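Rna-directed RNA polymerase (Infectious pancreatic necrosis virus, PDB 3ZED) synthesises viral RNA from ribonucleoside triphosphates on an RNA template and probably exists both free and covalently attached to the genomic RNA. Local coordinates at residues B[598-611]-B[647-660]. Sequence-based numbering, arbitrary orientation.
Sequences LARKPGAEIAYQIV and IDVTGFLDDWNNMS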
ATOM      1  N   LEU B 598      13.512  13.978 -14.647  1.00 77.75           N
ATOM      2  CA  LEU B 598      13.098  15.328 -14.255  1.00 76.05           C
ATOM      3  C   LEU B 598      14.297  16.139 -13.755  1.00 78.80           C
ATOM      4  O   LEU B 598      14.407  17.322 -14.093  1.00 78.56           O
ATOM      5  CB  LEU B 598      11.984  15.270 -13.188  1.00 74.02           C
ATOM      6  CG  LEU B 598      11.271  16.584 -12.814  1.00 77.31           C
ATOM      7  CD1 LEU B 598      10.482  17.164 -13.984  1.00 77.89           C
ATOM      8  CD2 LEU B 598      10.346  16.359 -11.672  1.00 77.83           C
ATOM      9  N   ALA B 599      15.205  15.493 -12.988  1.00 74.89           N
ATOM     10  CA  ALA B 599      16.416  16.127 -12.451  1.00 75.53           C
ATOM     11  C   ALA B 599      17.332  16.638 -13.581  1.00 81.38           C
ATOM     12  O   ALA B 599      17.962  17.684 -13.418  1.00 81.36           O
ATOM     13  CB  ALA B 599      17.168  15.148 -11.561  1.00 75.84           C
ATOM     14  N   ARG B 600      17.358  15.919 -14.729  1.00 79.58           N
ATOM     15  CA  ARG B 600      18.147  16.242 -15.925  1.00 82.10           C
ATOM     16  C   ARG B 600      17.673  17.533 -16.612  1.00 87.23           C
ATOM     17  O   ARG B 600      18.505  18.258 -17.164  1.00 88.52           O
ATOM     18  CB  ARG B 600      18.104  15.077 -16.932  1.00 82.68           C
ATOM     19  N   LYS B 601      16.343  17.809 -16.589  1.00 82.46           N
ATOM     20  CA  LYS B 601      15.710  18.984 -17.212  1.00 82.32           C
ATOM     21  C   LYS B 601      16.232  20.314 -16.618  1.00 85.24           C
ATOM     22  O   LYS B 601      16.437  20.396 -15.406  1.00 83.20           O
ATOM     23  CB  LYS B 601      14.176  18.911 -17.085  1.00 82.61           C
ATOM     24  CG  LYS B 601      13.542  17.875 -18.003  1.00 90.78           C
ATOM     25  CD  LYS B 601      12.083  17.627 -17.670  1.00 95.74           C
ATOM     26  CE  LYS B 601      11.516  16.487 -18.482  1.00105.89           C
ATOM     27  NZ  LYS B 601      10.215  16.012 -17.938  1.00116.52           N
ATOM     28  N   PRO B 602      16.472  21.357 -17.447  1.00 83.63           N
ATOM     29  CA  PRO B 602      16.988  22.622 -16.892  1.00 83.84           C
ATOM     30  C   PRO B 602      15.933  23.394 -16.095  1.00 85.43           C
ATOM     31  O   PRO B 602      14.751  23.383 -16.450  1.00 83.50           O
ATOM     32  CB  PRO B 602      17.442  23.404 -18.129  1.00 87.90           C
ATOM     33  CG  PRO B 602      16.617  22.870 -19.242  1.00 92.89           C
ATOM     34  CD  PRO B 602      16.309  21.430 -18.916  1.00 87.08           C
ATOM     35  N   GLY B 603      16.383  24.022 -15.007  1.00 81.60           N
ATOM     36  CA  GLY B 603      15.555  24.805 -14.093  1.00 79.59           C
ATOM     37  C   GLY B 603      14.769  23.988 -13.084  1.00 80.18           C
ATOM     38  O   GLY B 603      14.162  24.563 -12.178  1.00 78.43           O
ATOM     39  N   ALA B 604      14.768  22.642 -13.232  1.00 75.17           N
ATOM     40  CA  ALA B 604      14.037  21.708 -12.375  1.00 72.40           C
ATOM     41  C   ALA B 604      14.574  21.684 -10.946  1.00 75.83           C
ATOM     42  O   ALA B 604      13.779  21.667 -10.011  1.00 74.25           O
ATOM     43  CB  ALA B 604      14.084  20.310 -12.962  1.00 72.78           C
ATOM     44  N   GLU B 605      15.904  21.711 -10.780  1.00 73.72           N
ATOM     45  CA  GLU B 605      16.560  21.643  -9.477  1.00 73.36           C
ATOM     46  C   GLU B 605      16.320  22.907  -8.666  1.00 77.69           C
ATOM     47  O   GLU B 605      16.145  22.823  -7.449  1.00 77.06           O
ATOM     48  CB  GLU B 605      18.067  21.367  -9.636  1.00 76.69           C
ATOM     49  CG  GLU B 605      18.816  21.060  -8.340  1.00 90.61           C
ATOM     50  CD  GLU B 605      18.240  19.994  -7.420  1.00108.83           C
ATOM     51  OE1 GLU B 605      17.879  18.897  -7.912  1.00 98.58           O
ATOM     52  OE2 GLU B 605      18.184  20.251  -6.196  1.00 98.77           O
ATOM     53  N   ILE B 606      16.280  24.072  -9.330  1.00 75.12           N
ATOM     54  CA  ILE B 606      16.032  25.336  -8.635  1.00 74.41           C
ATOM     55  C   ILE B 606      14.510  25.491  -8.373  1.00 72.14           C
ATOM     56  O   ILE B 606      14.119  26.144  -7.400  1.00 69.89           O
ATOM     57  CB  ILE B 606      16.683  26.555  -9.357  1.00 80.42           C
ATOM     58  CG1 ILE B 606      16.590  27.875  -8.530  1.00 81.69           C
ATOM     59  CG2 ILE B 606      16.193  26.723 -10.794  1.00 82.20           C
ATOM     60  CD1 ILE B 606      17.095  27.795  -6.999  1.00 91.39           C
ATOM     61  N   ALA B 607      13.670  24.847  -9.209  1.00 65.74           N
ATOM     62  CA  ALA B 607      12.220  24.826  -9.025  1.00 63.31           C
ATOM     63  C   ALA B 607      11.880  23.954  -7.808  1.00 63.80           C
ATOM     64  O   ALA B 607      11.045  24.350  -6.989  1.00 61.67           O
ATOM     65  CB  ALA B 607      11.527  24.301 -10.276  1.00 64.22           C
ATOM     66  N   TYR B 608      12.579  22.788  -7.669  1.00 58.85           N
ATOM     67  CA  TYR B 608      12.422  21.848  -6.554  1.00 56.27           C
ATOM     68  C   TYR B 608      12.696  22.569  -5.225  1.00 58.84           C
ATOM     69  O   TYR B 608      11.998  22.316  -4.250  1.00 58.48           O
ATOM     70  CB  TYR B 608      13.343  20.601  -6.714  1.00 57.21           C
ATOM     71  CG  TYR B 608      13.631  19.915  -5.393  1.00 56.41           C
ATOM     72  CD1 TYR B 608      12.727  19.008  -4.845  1.00 56.76           C
ATOM     73  CD2 TYR B 608      14.743  20.269  -4.630  1.00 56.96           C
ATOM     74  CE1 TYR B 608      12.934  18.455  -3.585  1.00 57.81           C
ATOM     75  CE2 TYR B 608      14.946  19.743  -3.359  1.00 56.60           C
ATOM     76  CZ  TYR B 608      14.045  18.830  -2.844  1.00 64.73           C
ATOM     77  OH  TYR B 608      14.261  18.305  -1.593  1.00 67.20           O
ATOM     78  N   GLN B 609      13.714  23.449  -5.196  1.00 55.74           N
ATOM     79  CA  GLN B 609      14.116  24.241  -4.031  1.00 55.39           C
ATOM     80  C   GLN B 609      12.963  25.098  -3.526  1.00 58.64           C
ATOM     81  O   GLN B 609      12.717  25.136  -2.316  1.00 59.98           O
ATOM     82  CB  GLN B 609      15.322  25.137  -4.377  1.00 58.06           C
ATOM     83  CG  GLN B 609      16.631  24.366  -4.578  1.00 72.36           C
ATOM     84  CD  GLN B 609      17.127  23.689  -3.313  1.00 80.55           C
ATOM     85  OE1 GLN B 609      17.263  24.310  -2.244  1.00 67.76           O
ATOM     86  NE2 GLN B 609      17.408  22.397  -3.416  1.00 76.26           N
ATOM     87  N   ILE B 610      12.235  25.752  -4.446  1.00 51.97           N
ATOM     88  CA  ILE B 610      11.062  26.565  -4.111  1.00 48.90           C
ATOM     89  C   ILE B 610       9.933  25.634  -3.610  1.00 50.51           C
ATOM     90  O   ILE B 610       9.303  25.944  -2.595  1.00 50.89           O
ATOM     91  CB  ILE B 610      10.612  27.423  -5.322  1.00 51.19           C
ATOM     92  CG1 ILE B 610      11.715  28.453  -5.704  1.00 52.66           C
ATOM     93  CG2 ILE B 610       9.243  28.093  -5.062  1.00 47.94           C
ATOM     94  CD1 ILE B 610      11.684  28.935  -7.127  1.00 55.78           C
ATOM     95  N   VAL B 611       9.681  24.517  -4.337  1.00 44.16           N
ATOM     96  CA  VAL B 611       8.650  23.525  -4.018  1.00 43.38           C
ATOM     97  C   VAL B 611       8.834  23.004  -2.559  1.00 47.94           C
ATOM     98  O   VAL B 611       7.874  22.987  -1.801  1.00 47.67           O
ATOM     99  CB  VAL B 611       8.618  22.373  -5.066  1.00 46.67           C
ATOM    100  CG1 VAL B 611       7.736  21.205  -4.610  1.00 44.50           C
ATOM    101  CG2 VAL B 611       8.141  22.886  -6.429  1.00 47.23           C
ATOM    102  N   ILE B 647      15.549  32.216 -15.458  1.00107.50           N
ATOM    103  CA  ILE B 647      15.072  30.904 -15.916  1.00106.35           C
ATOM    104  C   ILE B 647      13.577  30.789 -15.590  1.00107.07           C
ATOM    105  O   ILE B 647      13.176  31.111 -14.470  1.00106.10           O
ATOM    106  CB  ILE B 647      15.904  29.703 -15.337  1.00108.89           C
ATOM    107  CG1 ILE B 647      17.417  30.001 -15.271  1.00111.04           C
ATOM    108  CG2 ILE B 647      15.644  28.412 -16.135  1.00109.26           C
ATOM    109  CD1 ILE B 647      18.191  29.246 -14.176  1.00117.28           C
ATOM    110  N   ASP B 648      12.760  30.350 -16.569  1.00101.37           N
ATOM    111  CA  ASP B 648      11.315  30.157 -16.393  1.00 98.74           C
ATOM    112  C   ASP B 648      11.007  28.715 -15.924  1.00 97.33           C
ATOM    113  O   ASP B 648      11.266  27.745 -16.651  1.00 97.19           O
ATOM    114  CB  ASP B 648      10.542  30.484 -17.683  1.00102.19           C
ATOM    115  CG  ASP B 648       9.023  30.425 -17.562  1.00114.14           C
ATOM    116  OD1 ASP B 648       8.490  30.834 -16.500  1.00113.85           O
ATOM    117  OD2 ASP B 648       8.364  30.008 -18.545  1.00121.20           O
ATOM    118  N   VAL B 649      10.459  28.594 -14.698  1.00 88.97           N
ATOM    119  CA  VAL B 649      10.139  27.312 -14.054  1.00 85.56           C
ATOM    120  C   VAL B 649       8.626  27.176 -13.786  1.00 85.69           C
ATOM    121  O   VAL B 649       8.223  26.271 -13.053  1.00 84.06           O
ATOM    122  CB  VAL B 649      10.948  27.121 -12.745  1.00 88.07           C
ATOM    123  CG1 VAL B 649      12.441  27.018 -13.019  1.00 89.07           C
ATOM    124  CG2 VAL B 649      10.644  28.216 -11.727  1.00 87.20           C
ATOM    125  N   THR B 650       7.798  28.067 -14.387  1.00 80.89           N
ATOM    126  CA  THR B 650       6.338  28.124 -14.235  1.00 78.46           C
ATOM    127  C   THR B 650       5.704  26.730 -14.423  1.00 78.78           C
ATOM    128  O   THR B 650       4.883  26.339 -13.592  1.00 76.96           O
ATOM    129  CB  THR B 650       5.748  29.188 -15.179  1.00 86.19           C
ATOM    130  OG1 THR B 650       6.347  30.447 -14.856  1.00 89.92           O
ATOM    131  CG2 THR B 650       4.229  29.317 -15.070  1.00 81.62           C
ATOM    132  N   GLY B 651       6.121  25.995 -15.460  1.00 73.99           N
ATOM    133  CA  GLY B 651       5.628  24.647 -15.747  1.00 72.17           C
ATOM    134  C   GLY B 651       5.879  23.663 -14.616  1.00 72.71           C
ATOM    135  O   GLY B 651       4.989  22.882 -14.263  1.00 71.54           O
ATOM    136  N   PHE B 652       7.098  23.714 -14.032  1.00 66.91           N
ATOM    137  CA  PHE B 652       7.507  22.885 -12.904  1.00 64.50           C
ATOM    138  C   PHE B 652       6.743  23.265 -11.644  1.00 64.76           C
ATOM    139  O   PHE B 652       6.314  22.367 -10.930  1.00 64.04           O
ATOM    140  CB  PHE B 652       9.017  22.999 -12.644  1.00 66.86           C
ATOM    141  CG  PHE B 652       9.906  22.477 -13.741  1.00 70.13           C
ATOM    142  CD1 PHE B 652       9.795  21.159 -14.182  1.00 73.24           C
ATOM    143  CD2 PHE B 652      10.898  23.282 -14.295  1.00 73.57           C
ATOM    144  CE1 PHE B 652      10.631  20.668 -15.184  1.00 75.55           C
ATOM    145  CE2 PHE B 652      11.736  22.789 -15.295  1.00 77.83           C
ATOM    146  CZ  PHE B 652      11.597  21.485 -15.732  1.00 75.96           C
ATOM    147  N   LEU B 653       6.557  24.583 -11.379  1.00 58.58           N
ATOM    148  CA  LEU B 653       5.831  25.071 -10.208  1.00 55.62           C
ATOM    149  C   LEU B 653       4.321  24.767 -10.318  1.00 61.76           C
ATOM    150  O   LEU B 653       3.679  24.573  -9.281  1.00 61.50           O
ATOM    151  CB  LEU B 653       6.083  26.554  -9.946  1.00 54.60           C
ATOM    152  CG  LEU B 653       7.500  26.964  -9.495  1.00 57.55           C
ATOM    153  CD1 LEU B 653       7.584  28.465  -9.281  1.00 57.56           C
ATOM    154  CD2 LEU B 653       7.935  26.246  -8.220  1.00 55.64           C
ATOM    155  N   ASP B 654       3.766  24.679 -11.545  1.00 59.48           N
ATOM    156  CA  ASP B 654       2.362  24.311 -11.758  1.00 59.50           C
ATOM    157  C   ASP B 654       2.213  22.811 -11.533  1.00 63.81           C
ATOM    158  O   ASP B 654       1.277  22.371 -10.853  1.00 62.86           O
ATOM    159  CB  ASP B 654       1.856  24.699 -13.174  1.00 62.88           C
ATOM    160  CG  ASP B 654       1.723  26.184 -13.496  1.00 76.97           C
ATOM    161  OD1 ASP B 654       1.274  26.949 -12.618  1.00 76.02           O
ATOM    162  OD2 ASP B 654       1.980  26.563 -14.665  1.00 87.41           O
ATOM    163  N   ASP B 655       3.156  22.020 -12.076  1.00 61.38           N
ATOM    164  CA  ASP B 655       3.139  20.559 -11.898  1.00 61.19           C
ATOM    165  C   ASP B 655       4.144  20.143 -10.794  1.00 61.97           C
ATOM    166  O   ASP B 655       4.950  19.244 -11.002  1.00 62.17           O
ATOM    167  CB  ASP B 655       3.423  19.847 -13.236  1.00 64.87           C
ATOM    168  CG  ASP B 655       2.558  20.317 -14.396  1.00 80.67           C
ATOM    169  OD1 ASP B 655       1.325  20.450 -14.207  1.00 81.04           O
ATOM    170  OD2 ASP B 655       3.114  20.556 -15.490  1.00 92.13           O
ATOM    171  N   TRP B 656       4.076  20.815  -9.621  1.00 55.49           N
ATOM    172  CA  TRP B 656       4.966  20.618  -8.459  1.00 54.65           C
ATOM    173  C   TRP B 656       4.803  19.268  -7.742  1.00 58.44           C
ATOM    174  O   TRP B 656       5.708  18.851  -7.023  1.00 58.09           O
ATOM    175  CB  TRP B 656       4.741  21.739  -7.429  1.00 52.71           C
ATOM    176  CG  TRP B 656       3.410  21.674  -6.730  1.00 52.56           C
ATOM    177  CD1 TRP B 656       2.239  22.240  -7.143  1.00 55.52           C
ATOM    178  CD2 TRP B 656       3.126  21.028  -5.479  1.00 51.25           C
ATOM    179  NE1 TRP B 656       1.248  22.003  -6.224  1.00 54.27           N
ATOM    180  CE2 TRP B 656       1.754  21.232  -5.207  1.00 54.62           C
ATOM    181  CE3 TRP B 656       3.896  20.274  -4.567  1.00 51.26           C
ATOM    182  CZ2 TRP B 656       1.130  20.690  -4.081  1.00 52.47           C
ATOM    183  CZ3 TRP B 656       3.278  19.755  -3.439  1.00 51.36           C
ATOM    184  CH2 TRP B 656       1.915  19.955  -3.207  1.00 51.83           C
ATOM    185  N   ASN B 657       3.647  18.620  -7.907  1.00 54.97           N
ATOM    186  CA  ASN B 657       3.247  17.389  -7.228  1.00 53.73           C
ATOM    187  C   ASN B 657       4.260  16.253  -7.372  1.00 58.38           C
ATOM    188  O   ASN B 657       4.587  15.614  -6.374  1.00 56.74           O
ATOM    189  CB  ASN B 657       1.857  16.948  -7.703  1.00 52.22           C
ATOM    190  CG  ASN B 657       0.829  18.037  -7.477  1.00 65.15           C
ATOM    191  OD1 ASN B 657       0.713  18.989  -8.255  1.00 56.94           O
ATOM    192  ND2 ASN B 657       0.179  18.009  -6.333  1.00 50.21           N
ATOM    193  N   ASN B 658       4.772  16.031  -8.585  1.00 57.52           N
ATOM    194  CA  ASN B 658       5.758  14.984  -8.896  1.00 58.30           C
ATOM    195  C   ASN B 658       7.140  15.247  -8.241  1.00 61.22           C
ATOM    196  O   ASN B 658       7.899  14.298  -8.055  1.00 63.40           O
ATOM    197  CB  ASN B 658       5.914  14.794 -10.411  1.00 61.75           C
ATOM    198  CG  ASN B 658       5.710  16.049 -11.221  1.00 90.24           C
ATOM    199  OD1 ASN B 658       4.614  16.315 -11.736  1.00 95.09           O
ATOM    200  ND2 ASN B 658       6.741  16.874 -11.291  1.00 76.34           N
ATOM    201  N   MET B 659       7.444  16.507  -7.889  1.00 54.13           N
ATOM    202  CA  MET B 659       8.685  16.935  -7.233  1.00 52.62           C
ATOM    203  C   MET B 659       8.627  16.874  -5.688  1.00 53.82           C
ATOM    204  O   MET B 659       9.649  17.104  -5.024  1.00 53.99           O
ATOM    205  CB  MET B 659       8.995  18.386  -7.613  1.00 55.25           C
ATOM    206  CG  MET B 659       9.307  18.600  -9.051  1.00 60.00           C
ATOM    207  SD  MET B 659      10.049  20.223  -9.258  1.00 65.03           S
ATOM    208  CE  MET B 659      10.982  19.925 -10.717  1.00 64.12           C
ATOM    209  N   SER B 660       7.443  16.615  -5.111  1.00 46.35           N
ATOM    210  CA  SER B 660       7.317  16.674  -3.663  1.00 44.22           C
ATOM    211  C   SER B 660       6.768  15.397  -3.060  1.00 43.90           C
ATOM    212  O   SER B 660       5.934  14.751  -3.659  1.00 43.03           O
ATOM    213  CB  SER B 660       6.430  17.860  -3.280  1.00 45.74           C
ATOM    214  OG  SER B 660       6.283  17.998  -1.877  1.00 46.23           O
TER
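Phe652 lays its ring against the turn that joins helix 596-600 to helix 604-621, an apolar helix-to-helix contact within the thumb domain of this birnavirus polymerase. The evidence for a CH-pi contact is direct: Ala604 CB stands 4.1 Å from the centroid of the Phe652 ring and 19° off its normal, hence over the face. At the rim, Phe652 CE2 meets Pro602 O at 3.3 Å, with the carbonyl oxygen near the ring plane. Leu598 CD1 touches Phe652 CE1, the two side chains sliding past each other in opposite directions. The ring reaches this place because CG lies anti to the carbonyl carbon (chi1 -65°). Phe652 CB, placed by the helix backbone, lies 3.7 Å from Ala607 CB.

Met659 supplies the second apolar insertion. Its chain, extended beyond CG, crosses Leu598 at about a right angle, Met659 CG lying 3.6 Å from Leu598 CD2, and carries CE in between Leu598 and Ala604. Farther along, the two branches of Val611 divide the work: CG2 packs on Leu653 CD2 and Trp656 CB, whereas CG1 faces Ser660 CB.

The backbone geometry is consistent with this fit. The 604-611 part of helix 604-621 and helix 650-654 run at 41°, with a closest axis approach of 9.4 Å, and Ala607 is small enough to sit against both Val649 and Phe652. Lys601 to Ala604 form a type II turn, and Gly603, at positive phi, is the N-cap of its helix, as Val649 is of the other. In the second shell, helix 625-645 touches Val649, Leu653 and Ile610, bridging both segments. Trp656 is anchored by NE1 bonding to Ile669 O, and Tyr608 OH bonds to Lys591 O. Met659 O lies near the plane of the Tyr608 ring, at its edge, 3.6 Å from Tyr608 CD1.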